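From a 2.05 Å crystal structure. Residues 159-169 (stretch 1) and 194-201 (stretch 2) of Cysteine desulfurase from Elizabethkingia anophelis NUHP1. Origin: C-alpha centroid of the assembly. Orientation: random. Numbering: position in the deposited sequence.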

# COMPACT_ATOMS: atom_id res chain seq x y z
N GLN A 159 -12.49 4.43 15.49
CA GLN A 159 -13.30 4.16 16.68
C GLN A 159 -13.76 2.70 16.60
O GLN A 159 -14.92 2.39 16.30
CB GLN A 159 -14.47 5.13 16.77
N ILE A 160 -12.84 1.79 16.89
CA ILE A 160 -13.09 0.38 16.62
C ILE A 160 -14.01 -0.26 17.64
O ILE A 160 -14.55 -1.35 17.37
CB ILE A 160 -11.80 -0.46 16.54
CG1 ILE A 160 -11.09 -0.50 17.89
CG2 ILE A 160 -10.89 0.08 15.46
CD1 ILE A 160 -9.97 -1.50 17.94
N ASP A 161 -14.22 0.38 18.79
CA ASP A 161 -15.13 -0.19 19.77
C ASP A 161 -16.58 -0.15 19.31
O ASP A 161 -17.43 -0.80 19.93
CB ASP A 161 -14.96 0.54 21.11
CG ASP A 161 -13.68 0.12 21.85
OD1 ASP A 161 -13.21 -1.02 21.62
OD2 ASP A 161 -13.17 0.93 22.66
N VAL A 162 -16.88 0.55 18.21
CA VAL A 162 -18.22 0.46 17.64
C VAL A 162 -18.53 -0.96 17.17
O VAL A 162 -19.70 -1.37 17.14
CB VAL A 162 -18.37 1.50 16.51
CG1 VAL A 162 -17.86 0.96 15.18
CG2 VAL A 162 -19.80 1.95 16.40
N LEU A 163 -17.50 -1.74 16.82
CA LEU A 163 -17.72 -3.12 16.39
C LEU A 163 -18.40 -3.94 17.49
O LEU A 163 -19.14 -4.87 17.18
CB LEU A 163 -16.40 -3.77 15.99
CG LEU A 163 -15.64 -3.09 14.84
CD1 LEU A 163 -14.33 -3.79 14.53
CD2 LEU A 163 -16.52 -3.05 13.62
N ASP A 164 -18.16 -3.59 18.75
CA ASP A 164 -18.77 -4.32 19.86
C ASP A 164 -20.29 -4.29 19.79
O ASP A 164 -20.95 -5.24 20.25
CB ASP A 164 -18.29 -3.74 21.20
CG ASP A 164 -16.84 -4.09 21.50
OD1 ASP A 164 -16.24 -4.88 20.74
OD2 ASP A 164 -16.31 -3.58 22.51
N GLU A 165 -20.87 -3.24 19.22
CA GLU A 165 -22.32 -3.15 19.04
C GLU A 165 -22.79 -3.55 17.64
O GLU A 165 -23.90 -4.08 17.51
CB GLU A 165 -22.80 -1.72 19.34
N TRP A 166 -21.97 -3.34 16.60
CA TRP A 166 -22.40 -3.60 15.23
C TRP A 166 -22.30 -5.07 14.82
O TRP A 166 -23.11 -5.53 14.01
CB TRP A 166 -21.57 -2.78 14.24
CG TRP A 166 -21.81 -1.31 14.30
CD1 TRP A 166 -22.69 -0.64 15.10
CD2 TRP A 166 -21.15 -0.32 13.50
NE1 TRP A 166 -22.61 0.71 14.86
CE2 TRP A 166 -21.69 0.93 13.87
CE3 TRP A 166 -20.17 -0.36 12.51
CZ2 TRP A 166 -21.26 2.13 13.29
CZ3 TRP A 166 -19.75 0.82 11.93
CH2 TRP A 166 -20.30 2.05 12.33
N LEU A 167 -21.31 -5.80 15.32
CA LEU A 167 -21.09 -7.16 14.84
C LEU A 167 -22.24 -8.08 15.26
O LEU A 167 -22.67 -8.06 16.41
CB LEU A 167 -19.76 -7.70 15.37
CG LEU A 167 -18.52 -7.02 14.78
CD1 LEU A 167 -17.26 -7.37 15.56
CD2 LEU A 167 -18.38 -7.38 13.30
N SER A 168 -22.75 -8.87 14.32
CA SER A 168 -23.83 -9.80 14.61
C SER A 168 -23.84 -10.89 13.54
O SER A 168 -22.96 -10.96 12.68
CB SER A 168 -25.18 -9.06 14.67
OG SER A 168 -25.54 -8.61 13.37
N GLU A 169 -24.88 -11.75 13.59
CA GLU A 169 -25.08 -12.73 12.53
C GLU A 169 -25.33 -12.08 11.18
O GLU A 169 -25.23 -12.75 10.15
CB GLU A 169 -26.25 -13.66 12.87
CG GLU A 169 -27.63 -13.06 12.57
CD GLU A 169 -28.11 -12.08 13.65
OE1 GLU A 169 -27.28 -11.65 14.49
OE2 GLU A 169 -29.32 -11.75 13.67
N ARG A 194 -9.54 -10.01 15.85
CA ARG A 194 -9.98 -10.74 17.03
C ARG A 194 -11.44 -10.43 17.36
O ARG A 194 -12.23 -11.34 17.62
CB ARG A 194 -9.07 -10.42 18.22
CG ARG A 194 -8.68 -11.62 19.03
CD ARG A 194 -7.82 -11.25 20.25
NE ARG A 194 -6.75 -10.32 19.88
CZ ARG A 194 -6.68 -9.07 20.31
NH1 ARG A 194 -7.61 -8.61 21.14
NH2 ARG A 194 -5.68 -8.28 19.93
N LYS A 195 -11.81 -9.14 17.35
CA LYS A 195 -13.21 -8.78 17.60
C LYS A 195 -14.13 -9.37 16.54
O LYS A 195 -15.20 -9.89 16.87
CB LYS A 195 -13.39 -7.27 17.65
CG LYS A 195 -12.80 -6.56 18.86
CD LYS A 195 -12.82 -5.04 18.60
CE LYS A 195 -12.35 -4.23 19.82
NZ LYS A 195 -13.08 -4.64 21.05
N VAL A 196 -13.74 -9.28 15.26
CA VAL A 196 -14.62 -9.76 14.19
C VAL A 196 -14.80 -11.28 14.26
O VAL A 196 -15.90 -11.79 14.03
CB VAL A 196 -14.08 -9.31 12.81
CG1 VAL A 196 -14.93 -9.90 11.69
CG2 VAL A 196 -14.04 -7.79 12.71
N ARG A 197 -13.73 -12.03 14.57
CA ARG A 197 -13.84 -13.48 14.69
C ARG A 197 -14.70 -13.87 15.88
O ARG A 197 -15.45 -14.85 15.81
CB ARG A 197 -12.46 -14.12 14.84
CG ARG A 197 -11.54 -13.95 13.67
CD ARG A 197 -12.15 -14.49 12.40
NE ARG A 197 -11.12 -14.62 11.37
CZ ARG A 197 -11.38 -14.69 10.07
NH1 ARG A 197 -12.63 -14.62 9.63
NH2 ARG A 197 -10.38 -14.82 9.20
N ALA A 198 -14.61 -13.12 16.99
CA ALA A 198 -15.31 -13.51 18.21
C ALA A 198 -16.80 -13.25 18.13
O ALA A 198 -17.59 -13.97 18.75
CB ALA A 198 -14.71 -12.77 19.41
N LYS A 199 -17.23 -12.25 17.36
CA LYS A 199 -18.61 -11.79 17.42
C LYS A 199 -19.33 -11.86 16.08
O LYS A 199 -20.42 -11.30 15.95
CB LYS A 199 -18.66 -10.35 17.97
N SER A 200 -18.77 -12.55 15.09
CA SER A 200 -19.40 -12.62 13.78
C SER A 200 -18.78 -13.75 12.99
O SER A 200 -17.71 -14.26 13.34
CB SER A 200 -19.25 -11.31 13.01
OG SER A 200 -18.00 -11.32 12.36
N ASN A 201 -19.46 -14.12 11.91
CA ASN A 201 -18.93 -15.03 10.89
C ASN A 201 -18.56 -14.27 9.61
O ASN A 201 -18.58 -14.85 8.53
CB ASN A 201 -19.93 -16.15 10.57
CG ASN A 201 -19.96 -17.24 11.64
OD1 ASN A 201 -18.95 -17.52 12.29
ND2 ASN A 201 -21.12 -17.86 11.83
O HOH W 1 -21.70 -12.85 10.95

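The contact between the two stretches buries 421 Å², counting both sides, and its polar part centers on a single lysine. K195 points its CA-to-CB bond toward stretch 1 and extends its chain with chi2 and chi3 both t before turning at chi4 (m), which brings the ammonium group within reach of two aspartates. K195 NZ donates a hydrogen bond to D164 OD1 at 3.2 Å, and this bond is part of a salt bridge. A second, long salt bridge joins K195 NZ to D161 OD1 at 3.7 Å. D161 and D164 lie three residues apart, linked by a backbone hydrogen bond from D164 N to D161 O (3.1 Å), and both have chi1 in the m well. Neither aspartate directs its CA-to-CB bond toward stretch 2, yet in each the end of the side chain comes nearer, so that both carboxylates can share one cation. The aliphatic part of the lysine contributes as well: its CE lies 4.1 Å from CD1 of I160.

Apolar packing forms around L167, the first residue to leave helical phi/psi after the helix of stretch 1. Its CA-to-CB bond points toward stretch 2, and L167 CD1 approaches V196 CG2 at 4.3 Å. L163, one helical turn earlier, reaches the same methyl group, with its CD1 4.4 Å from V196 CG2. The two leucines thus converge on one valine, whose CA-to-CB bond is directed sideways. Farther along, L167 CD2 lies 4.0 Å from S200 CB, and L167 CB lies 3.9 Å from K199 CB; the K199 side chain is not modeled beyond that atom.

L167 also packs against the backbone of stretch 2. Its CD1 comes within 3.5 Å of K195 O and 3.8 Å of V196 CA, while its CB is 3.7 Å from K199 O. These are van der Waals contacts, in which the leucine lies along the backbone from K195 to K199. S200 uses its hydroxyl within its own stretch: S200 OG donates a hydrogen bond to V196 O at 2.7 Å.

At the end of the contact the chains draw close, with S168 CA and S200 CA 5.3 Å apart, compared with 7.3 Å between L163 CA and K195 CA. The CA-to-CB bond of S168 points away, so its backbone makes the approach, and S168 O lies 3.7 Å from S200 CB. A water bridges the stretches here, donating to S168 O at 2.9 Å and accepting from N201 N at 2.7 Å.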